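PDB 1LQT: NADPH-ferredoxin reductase FprA from Mycobacterium tuberculosis, which transfers electrons between NADPH and ferredoxin by way of a bound FAD and may supply electrons to cytochrome P450 systems. Local coordinates for residues L160-A163 and R164-T168; R213-A216 and D217-G220; E86-P90 and G91-E95; D380-I383 and K384-N388. All blocks are in the same frame, centred on the assembly; numbering follows the deposited sequence. Where two conformers were deposited one is given.

Contact 1: residues L160-A163 and R164-T168; sequences LDVA and RILLT. With ODP (4-oxo-nicotinamide-adenine dinucleotide phosphate), chain I.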
loop_
_atom_site.group_PDB
_atom_site.type_symbol
_atom_site.label_atom_id
_atom_site.label_comp_id
_atom_site.label_asym_id
_atom_site.label_seq_id
_atom_site.Cartn_x
_atom_site.Cartn_y
_atom_site.Cartn_z
ATOM N N LEU A 160 -5.024 5.185 -10.577
ATOM C CA LEU A 160 -5.637 6.505 -10.529
ATOM C C LEU A 160 -4.831 7.439 -9.655
ATOM O O LEU A 160 -4.644 8.590 -10.031
ATOM C CB LEU A 160 -7.054 6.417 -10.010
ATOM C CG LEU A 160 -8.004 5.570 -10.822
ATOM C CD1 LEU A 160 -9.395 5.591 -10.191
ATOM C CD2 LEU A 160 -8.059 6.023 -12.268
ATOM N N ASP A 161 -4.369 6.985 -8.496
ATOM C CA ASP A 161 -3.558 7.839 -7.640
ATOM C C ASP A 161 -2.333 8.340 -8.413
ATOM O O ASP A 161 -1.998 9.522 -8.380
ATOM C CB ASP A 161 -3.070 7.093 -6.404
ATOM C CG ASP A 161 -4.107 6.882 -5.316
ATOM O OD1 ASP A 161 -5.231 7.370 -5.431
ATOM O OD2 ASP A 161 -3.762 6.247 -4.294
ATOM N N VAL A 162 -1.637 7.433 -9.102
ATOM C CA VAL A 162 -0.445 7.822 -9.834
ATOM C C VAL A 162 -0.780 8.887 -10.860
ATOM O O VAL A 162 -0.101 9.905 -10.979
ATOM C CB VAL A 162 0.190 6.608 -10.489
ATOM C CG1 VAL A 162 1.283 6.978 -11.446
ATOM C CG2 VAL A 162 0.730 5.633 -9.437
ATOM N N ALA A 163 -1.846 8.659 -11.613
ATOM C CA ALA A 163 -2.216 9.583 -12.671
ATOM C C ALA A 163 -2.607 10.948 -12.084
ATOM O O ALA A 163 -2.248 11.984 -12.619
ATOM C CB ALA A 163 -3.337 9.002 -13.469
ATOM N N ARG A 164 -3.343 10.939 -10.978
ATOM C CA ARG A 164 -3.709 12.198 -10.315
ATOM C C ARG A 164 -2.498 12.979 -9.879
ATOM O O ARG A 164 -2.436 14.189 -10.057
ATOM C CB ARG A 164 -4.569 11.991 -9.087
ATOM C CG ARG A 164 -5.975 11.584 -9.325
ATOM C CD ARG A 164 -6.969 11.947 -8.158
ATOM N NE ARG A 164 -6.344 11.650 -6.879
ATOM C CZ ARG A 164 -6.083 10.412 -6.453
ATOM N NH1 ARG A 164 -6.583 9.358 -7.063
ATOM N NH2 ARG A 164 -5.324 10.292 -5.381
ATOM N N ILE A 165 -1.557 12.314 -9.239
ATOM C CA ILE A 165 -0.396 13.048 -8.766
ATOM C C ILE A 165 0.416 13.609 -9.916
ATOM O O ILE A 165 0.920 14.730 -9.840
ATOM C CB ILE A 165 0.420 12.175 -7.799
ATOM C CG1 ILE A 165 -0.427 11.824 -6.545
ATOM C CG2 ILE A 165 1.716 12.828 -7.475
ATOM C CD1 ILE A 165 -1.030 12.952 -5.817
ATOM N N LEU A 166 0.483 12.884 -11.028
ATOM C CA LEU A 166 1.220 13.373 -12.189
ATOM C C LEU A 166 0.585 14.575 -12.874
ATOM O O LEU A 166 1.285 15.344 -13.522
ATOM C CB LEU A 166 1.399 12.244 -13.215
ATOM C CG LEU A 166 2.368 11.123 -12.813
ATOM C CD1 LEU A 166 2.235 9.982 -13.822
ATOM C CD2 LEU A 166 3.806 11.613 -12.748
ATOM N N LEU A 167 -0.728 14.721 -12.731
ATOM C CA LEU A 167 -1.488 15.726 -13.490
ATOM C C LEU A 167 -2.108 16.849 -12.679
ATOM O O LEU A 167 -2.482 17.857 -13.225
ATOM C CB LEU A 167 -2.583 15.058 -14.295
ATOM C CG LEU A 167 -2.089 14.191 -15.450
ATOM C CD1 LEU A 167 -3.215 13.395 -16.054
ATOM C CD2 LEU A 167 -1.455 15.026 -16.519
ATOM N N THR A 168 -2.158 16.704 -11.361
ATOM C CA THR A 168 -2.785 17.728 -10.539
ATOM C C THR A 168 -1.943 18.995 -10.530
ATOM O O THR A 168 -0.720 18.970 -10.536
ATOM C CB THR A 168 -2.951 17.229 -9.094
ATOM O OG1 THR A 168 -3.905 16.155 -9.054
ATOM C CG2 THR A 168 -3.480 18.308 -8.159
HETATM O O1X ODP I . -6.804 -7.909 -15.398
HETATM P P2B ODP I . -6.623 -7.617 -13.941
HETATM O O2X ODP I . -7.916 -7.358 -13.195
HETATM O O3X ODP I . -5.768 -8.650 -13.226
HETATM O O2B ODP I . -5.801 -6.229 -13.955
HETATM C C2B ODP I . -5.073 -5.756 -12.826
HETATM C C3B ODP I . -5.711 -4.604 -12.085
HETATM O O3B ODP I . -6.302 -3.697 -13.005
HETATM C C1B ODP I . -3.798 -5.151 -13.287
HETATM N N9A ODP I . -2.769 -6.050 -13.745
HETATM C C8A ODP I . -2.167 -7.077 -13.061
HETATM N N7A ODP I . -1.214 -7.651 -13.772
HETATM C C5A ODP I . -1.175 -6.981 -14.973
HETATM C C4A ODP I . -2.155 -5.987 -14.955
HETATM N N3A ODP I . -2.399 -5.113 -15.963
HETATM C C2A ODP I . -1.611 -5.288 -17.039
HETATM N N1A ODP I . -0.623 -6.221 -17.139
HETATM C C6A ODP I . -0.394 -7.080 -16.102
HETATM N N6A ODP I . 0.632 -7.932 -16.227
HETATM O O4B ODP I . -3.338 -4.456 -12.142
HETATM C C4B ODP I . -4.487 -3.930 -11.463
HETATM C C5B ODP I . -4.349 -4.189 -9.991
HETATM O O5B ODP I . -5.393 -3.507 -9.336
HETATM P PA ODP I . -5.665 -3.797 -7.790
HETATM O O1A ODP I . -6.855 -3.043 -7.403
HETATM O O2A ODP I . -5.637 -5.246 -7.506
HETATM O O3 ODP I . -4.340 -3.225 -7.105
HETATM P PN ODP I . -3.860 -1.720 -6.711
HETATM O O1N ODP I . -4.308 -0.736 -7.721
HETATM O O2N ODP I . -2.423 -1.890 -6.413
HETATM O O5D ODP I . -4.679 -1.417 -5.399
HETATM C C5D ODP I . -4.426 -2.224 -4.219
HETATM C C4D ODP I . -5.609 -2.089 -3.285
HETATM O O4D ODP I . -5.623 -0.832 -2.619
HETATM C C1D ODP I . -6.892 -0.206 -2.821
HETATM C C2D ODP I . -7.434 -0.832 -4.037
HETATM O O2D ODP I . -8.769 -0.580 -4.293
HETATM C C3D ODP I . -6.946 -2.232 -4.003
HETATM O O3D ODP I . -7.848 -2.995 -3.230
HETATM N N1N ODP I . -6.819 1.208 -2.706
HETATM C C2N ODP I . -8.009 1.894 -2.373
HETATM C C3N ODP I . -8.081 3.220 -2.641
HETATM C C7N ODP I . -9.435 3.845 -2.274
HETATM N N7N ODP I . -9.554 5.121 -2.532
HETATM O O7N ODP I . -10.312 3.098 -1.785
HETATM C C4N ODP I . -7.062 3.955 -3.264
HETATM O O99 ODP I . -7.155 5.182 -3.574
HETATM C C5N ODP I . -5.846 3.210 -3.622
HETATM C C6N ODP I . -5.762 1.827 -3.346
#

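Contact 2: residues R213-A216 and D217-G220; sequences RELA and DLDG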
loop_
_atom_site.group_PDB
_atom_site.type_symbol
_atom_site.label_atom_id
_atom_site.label_comp_id
_atom_site.label_asym_id
_atom_site.label_seq_id
_atom_site.Cartn_x
_atom_site.Cartn_y
_atom_site.Cartn_z
ATOM N N ARG A 213 -14.993 9.263 -9.983
ATOM C CA ARG A 213 -15.714 10.540 -9.997
ATOM C C ARG A 213 -14.814 11.718 -9.710
ATOM O O ARG A 213 -14.986 12.789 -10.301
ATOM C CB ARG A 213 -16.865 10.529 -9.005
ATOM C CG ARG A 213 -18.036 9.675 -9.356
ATOM C CD ARG A 213 -19.224 9.891 -8.384
ATOM N NE ARG A 213 -20.251 8.879 -8.537
ATOM C CZ ARG A 213 -21.190 8.908 -9.446
ATOM N NH1 ARG A 213 -21.247 9.915 -10.318
ATOM N NH2 ARG A 213 -22.074 7.916 -9.489
ATOM N N GLU A 214 -13.887 11.516 -8.778
ATOM C CA GLU A 214 -12.974 12.584 -8.356
ATOM C C GLU A 214 -12.134 13.157 -9.469
ATOM O O GLU A 214 -11.688 14.291 -9.375
ATOM C CB GLU A 214 -11.945 12.076 -7.316
ATOM C CG GLU A 214 -12.468 11.632 -6.007
ATOM C CD GLU A 214 -11.369 11.143 -5.089
ATOM O OE1 GLU A 214 -10.220 10.723 -5.530
ATOM O OE2 GLU A 214 -11.693 11.127 -3.903
ATOM N N LEU A 215 -11.918 12.384 -10.530
ATOM C CA LEU A 215 -11.093 12.841 -11.624
ATOM C C LEU A 215 -11.687 14.097 -12.284
ATOM O O LEU A 215 -10.938 14.891 -12.852
ATOM C CB LEU A 215 -10.917 11.728 -12.655
ATOM C CG LEU A 215 -10.383 10.392 -12.103
ATOM C CD1 LEU A 215 -10.375 9.348 -13.169
ATOM C CD2 LEU A 215 -9.016 10.567 -11.475
ATOM N N ALA A 216 -13.003 14.236 -12.222
ATOM C CA ALA A 216 -13.700 15.372 -12.825
ATOM C C ALA A 216 -13.326 16.681 -12.170
ATOM O O ALA A 216 -13.549 17.750 -12.739
ATOM C CB ALA A 216 -15.199 15.172 -12.734
ATOM N N ASP A 217 -12.775 16.613 -10.969
ATOM C CA ASP A 217 -12.444 17.818 -10.205
ATOM C C ASP A 217 -10.987 18.250 -10.281
ATOM O O ASP A 217 -10.546 19.147 -9.559
ATOM C CB ASP A 217 -12.880 17.610 -8.766
ATOM C CG ASP A 217 -14.386 17.485 -8.637
ATOM O OD1 ASP A 217 -15.133 18.121 -9.418
ATOM O OD2 ASP A 217 -14.931 16.781 -7.775
ATOM N N LEU A 218 -10.248 17.641 -11.184
ATOM C CA LEU A 218 -8.878 18.016 -11.400
ATOM C C LEU A 218 -8.802 19.230 -12.298
ATOM O O LEU A 218 -9.038 19.155 -13.511
ATOM C CB LEU A 218 -8.130 16.865 -12.044
ATOM C CG LEU A 218 -8.040 15.587 -11.221
ATOM C CD1 LEU A 218 -7.536 14.458 -12.071
ATOM C CD2 LEU A 218 -7.141 15.803 -10.053
ATOM N N ASP A 219 -8.510 20.373 -11.692
ATOM C CA ASP A 219 -8.382 21.603 -12.431
ATOM C C ASP A 219 -7.315 21.461 -13.511
ATOM O O ASP A 219 -6.205 21.013 -13.233
ATOM C CB ASP A 219 -7.956 22.729 -11.477
ATOM C CG ASP A 219 -9.083 23.250 -10.614
ATOM O OD1 ASP A 219 -9.972 22.490 -10.182
ATOM O OD2 ASP A 219 -9.138 24.453 -10.280
ATOM N N GLY A 220 -7.637 21.862 -14.728
ATOM C CA GLY A 220 -6.695 21.841 -15.821
ATOM C C GLY A 220 -6.545 20.521 -16.532
ATOM O O GLY A 220 -5.757 20.434 -17.491
HETATM O O HOH W 1 -16.741 14.808 -8.853
#

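Contact 3: residues E86-P90 and G91-E95; sequences EHVQP and GELSE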
loop_
_atom_site.group_PDB
_atom_site.type_symbol
_atom_site.label_atom_id
_atom_site.label_comp_id
_atom_site.label_asym_id
_atom_site.label_seq_id
_atom_site.Cartn_x
_atom_site.Cartn_y
_atom_site.Cartn_z
ATOM N N GLU A 86 16.342 -8.427 10.229
ATOM C CA GLU A 86 17.620 -7.754 10.287
ATOM C C GLU A 86 18.094 -7.614 11.742
ATOM O O GLU A 86 19.040 -8.253 12.161
ATOM C CB GLU A 86 17.587 -6.377 9.617
ATOM C CG GLU A 86 18.907 -5.657 9.646
ATOM C CD GLU A 86 18.861 -4.313 8.944
ATOM O OE1 GLU A 86 17.883 -4.062 8.195
ATOM O OE2 GLU A 86 19.799 -3.500 9.151
ATOM N N HIS A 87 17.420 -6.784 12.533
ATOM C CA HIS A 87 17.827 -6.555 13.921
ATOM C C HIS A 87 17.475 -7.706 14.841
ATOM O O HIS A 87 18.217 -7.995 15.774
ATOM C CB HIS A 87 17.188 -5.266 14.431
ATOM C CG HIS A 87 17.598 -4.085 13.631
ATOM N ND1 HIS A 87 16.757 -3.469 12.727
ATOM C CD2 HIS A 87 18.780 -3.438 13.567
ATOM C CE1 HIS A 87 17.441 -2.529 12.105
ATOM N NE2 HIS A 87 18.663 -2.483 12.607
ATOM N N VAL A 88 16.306 -8.273 14.617
ATOM C CA VAL A 88 15.810 -9.432 15.353
ATOM C C VAL A 88 15.192 -10.378 14.348
ATOM O O VAL A 88 14.746 -9.947 13.279
ATOM C CB VAL A 88 14.777 -9.059 16.451
ATOM C CG1 VAL A 88 15.408 -8.082 17.467
ATOM C CG2 VAL A 88 13.515 -8.482 15.850
ATOM N N GLN A 89 15.159 -11.660 14.687
ATOM C CA GLN A 89 14.691 -12.687 13.766
ATOM C C GLN A 89 13.402 -13.312 14.261
ATOM O O GLN A 89 13.147 -13.372 15.469
ATOM C CB GLN A 89 15.744 -13.799 13.623
ATOM C CG GLN A 89 17.072 -13.333 13.158
ATOM C CD GLN A 89 17.020 -12.676 11.805
ATOM O OE1 GLN A 89 16.309 -13.135 10.894
ATOM N NE2 GLN A 89 17.771 -11.614 11.658
ATOM N N PRO A 90 12.581 -13.834 13.356
ATOM C CA PRO A 90 11.359 -14.518 13.766
ATOM C C PRO A 90 11.579 -15.567 14.861
ATOM O O PRO A 90 10.795 -15.628 15.801
ATOM C CB PRO A 90 10.824 -15.108 12.452
ATOM C CG PRO A 90 11.226 -14.049 11.465
ATOM C CD PRO A 90 12.632 -13.694 11.878
ATOM N N GLY A 91 12.606 -16.408 14.722
ATOM C CA GLY A 91 12.847 -17.448 15.702
ATOM C C GLY A 91 13.219 -16.927 17.056
ATOM O O GLY A 91 13.117 -17.664 18.035
ATOM N N GLU A 92 13.688 -15.699 17.126
ATOM C CA GLU A 92 13.994 -15.047 18.385
ATOM C C GLU A 92 12.729 -14.493 19.010
ATOM O O GLU A 92 12.526 -14.559 20.221
ATOM C CB GLU A 92 15.023 -13.963 18.181
ATOM C CG GLU A 92 16.356 -14.494 17.708
ATOM C CD GLU A 92 17.336 -13.447 17.262
ATOM O OE1 GLU A 92 16.924 -12.356 16.841
ATOM O OE2 GLU A 92 18.547 -13.761 17.351
ATOM N N LEU A 93 11.879 -13.872 18.190
ATOM C CA LEU A 93 10.612 -13.364 18.696
ATOM C C LEU A 93 9.748 -14.490 19.200
ATOM O O LEU A 93 9.047 -14.334 20.203
ATOM C CB LEU A 93 9.854 -12.598 17.593
ATOM C CG LEU A 93 10.519 -11.298 17.192
ATOM C CD1 LEU A 93 9.797 -10.709 15.973
ATOM C CD2 LEU A 93 10.526 -10.307 18.326
ATOM N N SER A 94 9.770 -15.624 18.518
ATOM C CA SER A 94 8.912 -16.728 18.912
ATOM C C SER A 94 9.331 -17.332 20.267
ATOM O O SER A 94 8.507 -17.913 20.928
ATOM C CB SER A 94 8.824 -17.804 17.839
ATOM O OG SER A 94 10.069 -18.427 17.709
ATOM N N GLU A 95 10.574 -17.116 20.685
ATOM C CA GLU A 95 11.056 -17.562 22.003
ATOM C C GLU A 95 10.669 -16.562 23.089
ATOM O O GLU A 95 10.538 -16.930 24.251
ATOM C CB GLU A 95 12.584 -17.666 22.044
ATOM C CG GLU A 95 13.243 -18.677 21.130
ATOM C CD GLU A 95 12.957 -20.133 21.418
ATOM O OE1 GLU A 95 12.179 -20.427 22.358
ATOM O OE2 GLU A 95 13.542 -21.001 20.668
#

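Contact 4: residues D380-I383 and K384-N388; sequences DTLI and KNLGN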
loop_
_atom_site.group_PDB
_atom_site.type_symbol
_atom_site.label_atom_id
_atom_site.label_comp_id
_atom_site.label_asym_id
_atom_site.label_seq_id
_atom_site.Cartn_x
_atom_site.Cartn_y
_atom_site.Cartn_z
ATOM N N ASP A 380 -8.797 -14.312 17.074
ATOM C CA ASP A 380 -9.622 -15.312 17.717
ATOM C C ASP A 380 -8.901 -16.662 17.709
ATOM O O ASP A 380 -8.881 -17.386 18.700
ATOM C CB ASP A 380 -10.940 -15.473 16.990
ATOM C CG ASP A 380 -11.898 -14.312 17.182
ATOM O OD1 ASP A 380 -11.731 -13.471 18.088
ATOM O OD2 ASP A 380 -12.911 -14.219 16.441
ATOM N N THR A 381 -8.338 -17.034 16.566
ATOM C CA THR A 381 -7.577 -18.287 16.465
ATOM C C THR A 381 -6.391 -18.319 17.428
ATOM O O THR A 381 -6.161 -19.305 18.132
ATOM C CB THR A 381 -7.049 -18.468 15.024
ATOM O OG1 THR A 381 -8.134 -18.498 14.094
ATOM C CG2 THR A 381 -6.316 -19.780 14.871
ATOM N N LEU A 382 -5.618 -17.234 17.430
ATOM C CA LEU A 382 -4.474 -17.089 18.301
ATOM C C LEU A 382 -4.863 -17.285 19.765
ATOM O O LEU A 382 -4.197 -18.023 20.511
ATOM C CB LEU A 382 -3.873 -15.698 18.055
ATOM C CG LEU A 382 -2.670 -15.248 18.857
ATOM C CD1 LEU A 382 -2.014 -14.081 18.156
ATOM C CD2 LEU A 382 -3.020 -14.861 20.256
ATOM N N ILE A 383 -5.931 -16.629 20.185
ATOM C CA ILE A 383 -6.337 -16.666 21.584
ATOM C C ILE A 383 -6.835 -18.062 21.954
ATOM O O ILE A 383 -6.531 -18.569 23.030
ATOM C CB ILE A 383 -7.390 -15.598 21.871
ATOM C CG1 ILE A 383 -6.701 -14.230 21.815
ATOM C CG2 ILE A 383 -8.055 -15.802 23.237
ATOM C CD1 ILE A 383 -7.556 -13.076 22.069
ATOM N N LYS A 384 -7.587 -18.695 21.059
ATOM C CA LYS A 384 -8.002 -20.080 21.299
ATOM C C LYS A 384 -6.785 -20.974 21.502
ATOM O O LYS A 384 -6.765 -21.816 22.410
ATOM C CB LYS A 384 -8.866 -20.573 20.142
ATOM C CG LYS A 384 -9.204 -22.084 20.161
ATOM C CD LYS A 384 -10.207 -22.420 19.042
ATOM C CE LYS A 384 -10.462 -23.934 18.841
ATOM N NZ LYS A 384 -11.396 -24.147 17.680
ATOM N N ASN A 385 -5.767 -20.803 20.653
ATOM C CA ASN A 385 -4.576 -21.633 20.745
ATOM C C ASN A 385 -3.798 -21.388 22.020
ATOM O O ASN A 385 -3.310 -22.321 22.631
ATOM C CB ASN A 385 -3.678 -21.427 19.513
ATOM C CG ASN A 385 -4.253 -22.011 18.252
ATOM O OD1 ASN A 385 -3.856 -21.586 17.133
ATOM N ND2 ASN A 385 -5.136 -22.967 18.377
ATOM N N LEU A 386 -3.759 -20.152 22.497
ATOM C CA LEU A 386 -3.074 -19.896 23.767
ATOM C C LEU A 386 -3.795 -20.571 24.919
ATOM O O LEU A 386 -3.151 -21.092 25.816
ATOM C CB LEU A 386 -2.979 -18.411 24.061
ATOM C CG LEU A 386 -2.035 -17.596 23.188
ATOM C CD1 LEU A 386 -2.116 -16.164 23.641
ATOM C CD2 LEU A 386 -0.624 -18.110 23.244
ATOM N N GLY A 387 -5.123 -20.495 24.887
ATOM C CA GLY A 387 -5.966 -21.086 25.908
ATOM C C GLY A 387 -5.742 -22.579 25.965
ATOM O O GLY A 387 -5.659 -23.199 27.035
ATOM N N ASN A 388 -5.674 -23.202 24.810
ATOM C CA ASN A 388 -5.407 -24.637 24.769
ATOM C C ASN A 388 -4.044 -24.959 25.361
ATOM O O ASN A 388 -3.891 -25.955 26.094
ATOM C CB ASN A 388 -5.451 -25.161 23.351
ATOM C CG ASN A 388 -6.834 -25.177 22.763
ATOM O OD1 ASN A 388 -6.993 -25.330 21.537
ATOM N ND2 ASN A 388 -7.847 -25.017 23.604
#

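Contact 1: residues L160-A163 and R164-T168
D161 OD1 takes both terminal nitrogens of R164 at once: NH1 and NH2 each lie 2.9 Å from D161 OD1, an end-on salt bridge to a single oxygen. Both N-H bonds reach it bent. The oxygen sits in the guanidinium plane, at its edge, while the carboxylate stands nearly perpendicular, 88° away. NH1 uses the anti lone pair of OD1, and NH2 comes from above the carboxylate plane. The two side chains run side by side in the same direction, and the bend of R164 at chi3 (-43°) turns its guanidinium back along the helix to its neighbour one turn earlier. A second salt bridge, from NE to D56, further fixes the rotation of the group. D161 also borders the FAD, and its OD1 lies 3.5 Å from ODP O99.

On another side of the helix V162 CG1 packs against L166 CD1 at 3.9 Å, the pair lying alongside each other and meeting F128. A163 turns instead to V194, I196 and M267 of the central sheet. At the last turn R164 O is gripped by the backbone N of L167 and T168 and by T168 OG1, the hydroxyl donating at 2.7 Å to R164 O from above the carbonyl plane. This is helix 157-167, whose start is part of a GxGxxA pattern (G154, G156, A159) consistent with a Rossmann-type dinucleotide fold, and which carries D161 into the nicotinamide end of the site.

Contact 2: residues R213-A216 and D217-G220
D217 and E214 meet through the backbone first: D217 N donates to E214 O at 3.0 Å, from well above the carbonyl plane. The D217 side chain folds back beside its own backbone N (chi1 -65°), which brings OD2 within reach of a water that donates 2.9 Å to D217 OD2 and 3.0 Å to R213 O. The water thus ties the carboxylate to a carbonyl near the end of helix 209-214.

L218 comes next, its N donating to L215 O at 3.3 Å, again above the carbonyl plane. Its side chain lies over that same carbonyl, with L218 CG 3.4 Å from L215 O. Farther out, L218 CD1 meets L215 CD2 at 4.2 Å, and both leucines rest on M267 of strand 265-270. Beyond them the backbone of G220 bonds to R265.

Both bonds join residues three apart, as in tight turns, and R213 O, already bonded by A216 N, also takes a bond from the water. The chemistry is accordingly divided: a polar, water-bridged outer side at D217, an apolar inner side where L215 and L218 hold the turn to the sheet, and E214 directed to H57.

Contact 3: residues E86-P90 and G91-E95
E92 and Q89 cross obliquely, the carboxylate plane of one inclined by 62° to the amide plane of the other. The glutamate reaches back over the start of its helix: CG lies beside the backbone N (chi1 -64°) and the chain then runs extended, which sets OE1 2.9 Å from Q89 N. That N-H meets the oxygen from above the carboxylate plane, at a hydrogen-bond angle of 150°. CB and CG of Q89 lie against the carboxylate, with Q89 CB 3.7 Å from E92 OE1, and the bend at chi2 turns NE2 off to G85 O.

Q89 is the N-cap of helix 90-96, and E92, three residues on, returns a side-chain bond to its amide, the glutamate half of a capping box. The cap's carbonyl serves the first turn as well: L93 N donates nearly straight to Q89 O at 3.0 Å, and E92 N reaches the same Q89 O at 2.9 Å from above its plane. R413 forms a salt bridge with E92 OE1, giving that oxygen a second partner.

V88, whose CA also lies near E92 OE1, sends CG2 to L93 CD2 at 4.3 Å, and both side chains pack on W409 of helix 402-413. P90, first in the helix, sits against Y102 and E354 of neighbouring strands.

Contact 4: residues D380-I383 and K384-N388
The long helix 370-391 packs one face on helix 13-28 and strand 99-102 of the FAD-binding half, and two turns of it make up this contact. Its inward row is carried by L382 and L386, which lie side by side and point the same way, with L382 CD2 3.7 Å from L386 CD1. L382 has CG anti to the backbone N (chi1 179°), which swings its branch along the helix to the next turn; beyond it lie L22, A99 and I101. I383 faces A25 of helix 13-28.

A polar row runs next to the leucines. T381 and N385 also run alongside each other, the methyl CG2 of T381 facing N385 OD1 at 3.8 Å. The hydroxyl of T381 is engaged with the carbonyls of G345 and D377, and N385 OD1 with the hydroxyl of Y355. Behind them the helix bonds are regular, from 2.9 Å for L386 N to L382 O up to 3.0 Å for G387 N to I383 O.

The side chains of T381 and N385 touch without a hydrogen bond between them, though N385 N to T381 O joins their backbones; their polar ends fasten the helix to the chain around G345 and Y355, while the leucine pair adds apolar contact on the buried side.

How the contacts relate
Contacts 1 and 2 touch, their centres about 10 Å apart in the NADP-binding half: R164 CG packs on L215 CD2 at 3.9 Å, and T168 OG1 on L218 CD2 at 3.4 Å. Contact 1 is wholly buried and includes an ion pair beside the nucleotide; contact 2 lies at the surface and uses water. Both lean on strand 265-270. Contacts 3 and 4, across the chain's centre, are partly buried and flank strand 99-102, their nearest atoms about 9 Å apart without touching. Contact 3 spends its carboxylate on a helix start, whereas mid-helix contact 4 sends its polar ends to other parts of the chain.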